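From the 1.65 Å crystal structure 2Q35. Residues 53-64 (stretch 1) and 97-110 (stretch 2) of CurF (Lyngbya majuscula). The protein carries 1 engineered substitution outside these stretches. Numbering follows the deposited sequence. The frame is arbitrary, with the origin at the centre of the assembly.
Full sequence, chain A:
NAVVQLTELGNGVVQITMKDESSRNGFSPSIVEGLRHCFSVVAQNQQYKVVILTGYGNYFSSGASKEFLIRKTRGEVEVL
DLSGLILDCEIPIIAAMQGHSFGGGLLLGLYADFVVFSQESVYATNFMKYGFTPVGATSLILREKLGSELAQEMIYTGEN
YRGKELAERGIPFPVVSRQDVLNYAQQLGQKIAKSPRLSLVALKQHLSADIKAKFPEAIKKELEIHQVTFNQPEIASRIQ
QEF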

# COMPACT_ATOMS: atom_id res chain seq x y z
N LEU A 53 19.20 15.64 2.26
CA LEU A 53 19.21 16.42 1.02
C LEU A 53 18.13 17.49 1.08
O LEU A 53 16.97 17.19 1.31
CB LEU A 53 18.96 15.50 -0.17
CG LEU A 53 18.91 16.13 -1.57
CD1 LEU A 53 20.21 16.85 -1.96
CD2 LEU A 53 18.54 15.06 -2.63
N THR A 54 18.50 18.74 0.83
CA THR A 54 17.52 19.82 0.97
C THR A 54 17.80 20.93 -0.06
O THR A 54 18.84 20.93 -0.73
CB THR A 54 17.47 20.33 2.43
OG1 THR A 54 16.24 21.04 2.66
CG2 THR A 54 18.67 21.25 2.76
N GLY A 55 16.85 21.85 -0.17
CA GLY A 55 16.96 23.02 -1.05
C GLY A 55 17.28 24.32 -0.31
O GLY A 55 17.94 24.32 0.75
N TYR A 56 16.80 25.42 -0.88
CA TYR A 56 16.98 26.75 -0.30
C TYR A 56 15.67 27.49 -0.50
O TYR A 56 14.97 27.31 -1.52
CB TYR A 56 18.08 27.50 -1.06
CG TYR A 56 17.58 28.10 -2.36
CD1 TYR A 56 17.54 27.33 -3.54
CD2 TYR A 56 17.13 29.42 -2.42
CE1 TYR A 56 17.05 27.87 -4.74
CE2 TYR A 56 16.64 29.96 -3.61
CZ TYR A 56 16.61 29.18 -4.76
OH TYR A 56 16.15 29.72 -5.95
N GLY A 57 15.35 28.36 0.45
CA GLY A 57 14.19 29.23 0.29
C GLY A 57 12.95 28.43 -0.04
O GLY A 57 12.62 27.46 0.65
N ASN A 58 12.28 28.83 -1.12
CA ASN A 58 10.98 28.29 -1.50
C ASN A 58 11.04 27.04 -2.37
O ASN A 58 9.98 26.54 -2.77
CB ASN A 58 10.17 29.35 -2.26
CG ASN A 58 9.66 30.45 -1.34
OD1 ASN A 58 9.40 30.23 -0.16
ND2 ASN A 58 9.50 31.65 -1.89
N TYR A 59 12.25 26.57 -2.68
CA TYR A 59 12.45 25.51 -3.68
C TYR A 59 13.26 24.35 -3.15
O TYR A 59 14.38 24.53 -2.62
CB TYR A 59 13.15 26.06 -4.92
CG TYR A 59 12.36 27.13 -5.60
CD1 TYR A 59 11.34 26.80 -6.47
CD2 TYR A 59 12.62 28.47 -5.34
CE1 TYR A 59 10.58 27.80 -7.09
CE2 TYR A 59 11.88 29.48 -5.95
CZ TYR A 59 10.86 29.13 -6.81
OH TYR A 59 10.15 30.14 -7.42
N PHE A 60 12.71 23.15 -3.31
CA PHE A 60 13.50 21.95 -3.16
C PHE A 60 14.20 21.67 -4.50
O PHE A 60 15.41 21.76 -4.60
CB PHE A 60 12.67 20.75 -2.67
CG PHE A 60 13.46 19.46 -2.65
CD1 PHE A 60 14.38 19.23 -1.65
CD2 PHE A 60 13.32 18.49 -3.68
CE1 PHE A 60 15.14 18.02 -1.59
CE2 PHE A 60 14.09 17.29 -3.65
CZ PHE A 60 15.01 17.07 -2.61
N SER A 61 13.41 21.33 -5.53
CA SER A 61 13.95 21.10 -6.87
C SER A 61 12.89 21.34 -7.95
O SER A 61 11.77 20.84 -7.85
CB SER A 61 14.50 19.67 -6.98
OG SER A 61 14.92 19.44 -8.32
N SER A 62 13.27 22.10 -8.98
CA SER A 62 12.35 22.46 -10.07
C SER A 62 12.46 21.49 -11.25
O SER A 62 11.73 21.63 -12.23
CB SER A 62 12.58 23.92 -10.53
OG SER A 62 12.30 24.82 -9.47
N GLY A 63 13.33 20.49 -11.14
CA GLY A 63 13.48 19.54 -12.25
C GLY A 63 13.93 20.19 -13.55
O GLY A 63 14.67 21.19 -13.53
N ALA A 64 13.51 19.61 -14.67
CA ALA A 64 13.94 20.12 -15.97
C ALA A 64 13.24 21.44 -16.28
O ALA A 64 12.02 21.57 -16.11
CB ALA A 64 13.68 19.09 -17.07
N MET A 97 12.19 18.23 1.82
CA MET A 97 11.66 19.03 0.75
C MET A 97 10.93 20.23 1.39
O MET A 97 9.71 20.25 1.50
CB MET A 97 10.76 18.21 -0.16
CG MET A 97 11.47 17.00 -0.75
SD MET A 97 10.60 16.28 -2.18
CE MET A 97 8.94 16.11 -1.52
N GLN A 98 11.73 21.21 1.79
CA GLN A 98 11.20 22.40 2.51
C GLN A 98 10.50 23.38 1.57
O GLN A 98 9.82 24.33 2.02
CB GLN A 98 12.34 23.09 3.29
CG GLN A 98 13.13 24.21 2.57
CD GLN A 98 13.69 23.84 1.20
OE1 GLN A 98 14.06 22.68 0.93
NE2 GLN A 98 13.74 24.83 0.31
N GLY A 99 10.74 23.19 0.28
CA GLY A 99 10.18 23.99 -0.81
C GLY A 99 9.49 23.17 -1.88
O GLY A 99 9.23 21.97 -1.71
N HIS A 100 9.16 23.82 -2.99
CA HIS A 100 8.37 23.19 -4.03
C HIS A 100 9.23 22.11 -4.68
O HIS A 100 10.47 22.22 -4.71
CB HIS A 100 8.03 24.19 -5.12
CG HIS A 100 7.40 25.45 -4.62
ND1 HIS A 100 6.21 25.46 -3.91
CD2 HIS A 100 7.75 26.75 -4.78
CE1 HIS A 100 5.88 26.71 -3.64
NE2 HIS A 100 6.80 27.51 -4.14
N SER A 101 8.56 21.11 -5.23
CA SER A 101 9.25 20.09 -6.06
C SER A 101 8.40 19.76 -7.28
O SER A 101 7.26 19.29 -7.14
CB SER A 101 9.45 18.82 -5.23
OG SER A 101 10.10 19.08 -4.00
N PHE A 102 8.96 20.00 -8.48
CA PHE A 102 8.23 19.83 -9.72
C PHE A 102 8.90 18.80 -10.62
O PHE A 102 10.12 18.86 -10.82
CB PHE A 102 8.19 21.14 -10.50
CG PHE A 102 7.55 22.29 -9.76
CD1 PHE A 102 8.33 23.34 -9.32
CD2 PHE A 102 6.19 22.32 -9.54
CE1 PHE A 102 7.77 24.42 -8.63
CE2 PHE A 102 5.61 23.40 -8.87
CZ PHE A 102 6.41 24.45 -8.41
N GLY A 103 8.10 17.89 -11.16
CA GLY A 103 8.55 16.93 -12.19
C GLY A 103 9.67 16.05 -11.69
O GLY A 103 9.55 15.42 -10.63
N GLY A 104 10.79 16.07 -12.42
CA GLY A 104 11.99 15.36 -11.98
C GLY A 104 12.44 15.77 -10.58
O GLY A 104 13.08 14.98 -9.86
N GLY A 105 12.11 17.01 -10.19
CA GLY A 105 12.48 17.49 -8.85
C GLY A 105 11.71 16.79 -7.74
O GLY A 105 12.23 16.58 -6.64
N LEU A 106 10.46 16.42 -8.01
CA LEU A 106 9.70 15.64 -7.04
C LEU A 106 10.30 14.23 -7.01
O LEU A 106 10.47 13.66 -5.94
CB LEU A 106 8.20 15.59 -7.38
CG LEU A 106 7.33 14.67 -6.53
CD1 LEU A 106 7.40 15.09 -5.06
CD2 LEU A 106 5.86 14.61 -7.03
N LEU A 107 10.59 13.67 -8.18
CA LEU A 107 11.20 12.32 -8.20
C LEU A 107 12.53 12.26 -7.49
O LEU A 107 12.80 11.30 -6.78
CB LEU A 107 11.32 11.78 -9.63
CG LEU A 107 10.04 11.09 -10.14
CD1 LEU A 107 9.81 9.78 -9.37
CD2 LEU A 107 8.79 11.98 -10.08
N LEU A 108 13.34 13.32 -7.64
CA LEU A 108 14.62 13.41 -6.96
C LEU A 108 14.46 13.18 -5.47
O LEU A 108 15.21 12.41 -4.85
CB LEU A 108 15.23 14.79 -7.17
CG LEU A 108 16.65 14.93 -6.60
CD1 LEU A 108 17.66 14.13 -7.44
CD2 LEU A 108 17.08 16.38 -6.54
N GLY A 109 13.48 13.85 -4.86
CA GLY A 109 13.25 13.59 -3.46
C GLY A 109 12.71 12.20 -3.18
O GLY A 109 13.08 11.58 -2.18
N LEU A 110 11.81 11.72 -4.03
CA LEU A 110 11.16 10.44 -3.77
C LEU A 110 12.10 9.24 -3.97
O LEU A 110 11.75 8.12 -3.55
CB LEU A 110 9.89 10.27 -4.61
CG LEU A 110 8.73 11.19 -4.25
CD1 LEU A 110 7.59 10.98 -5.25
CD2 LEU A 110 8.24 10.90 -2.85
O HOH W 1 11.31 17.50 -14.75

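A short parallel pairing joins the region round Tyr59 and Ser61 to the strand from His100 to Phe102; the two stretches bury 774 Å² between them. Two bridges set the register, Tyr59 with His100 and Ser61 with Ser101; the shift of one residue between them is a beta bulge. Four backbone hydrogen bonds tie the strands: His100 N to Asn58 O (2.8 Å), Phe60 N to His100 O (2.8 Å), Ser61 N to His100 O (3.2 Å) and Phe102 N to Ser61 O (3.0 Å). The bulge is visible in His100 O, which accepts from two successive amides. Ser61 O also receives CA-H...O contacts from Ser101 CA (3.2 Å) and Gly105 CA (3.6 Å), so one carbonyl touches both the strand and the first turn of the following helix.

Tyr56 to Tyr59 form a type II' turn that leads into the pairing, with Gly57 at positive phi, and the Gln98 amide bonds this turn and Gly55 just before it. Its NE2 donates to Gly57 O (2.9 Å) and Tyr59 O (3.0 Å), both nearly linear, while its OE1 accepts from Gly55 N (3.1 Å). One side chain thus uses both ends of its amide to bond backbone groups that the backbone of stretch 2 does not bond; Tyr59 O also accepts from Tyr56 N (3.1 Å) within the turn.

Aromatic and apolar contacts fill the space beside the strands. Phe60, the residue most covered by the other stretch, lies with one ring face against Met97: Met97 CG stands 3.6 Å from the Phe60 ring centroid, almost on the ring normal, and Met97 SD is 4.2 Å from the same centroid. The ring edge meets the helix backbone, with Phe60 CE2 3.6 Å from Gly105 O and 3.7 Å from Gly109 N. Leu108 CD2 adds looser apolar contacts to Phe60 CE2 (4.3 Å) and Leu53 CD2 (4.4 Å). On the sheet face shared by Tyr59 and His100, the edge of the imidazole points toward the face of the phenol ring in an offset edge-to-face pair, centroids 5.5 Å apart and planes at 71°.

Glycines allow the close backbone approach. At Gly99, an ideal CB would fall 2.3 Å from Tyr59 N; at Gly105, 2.1 Å from Ser61 O; and at Gly63, 2.6 Å from Phe102 O. Gly103 occupies the N-cap position, right before the helix. Nearby, a water accepts from both Ala64 N (3.0 Å) and Gly104 N (2.8 Å), bridging the stretches where they do not bond directly. Ser101 OG, buried 3.3 Å from Phe60 CD2, has no hydrogen-bond partner in the model.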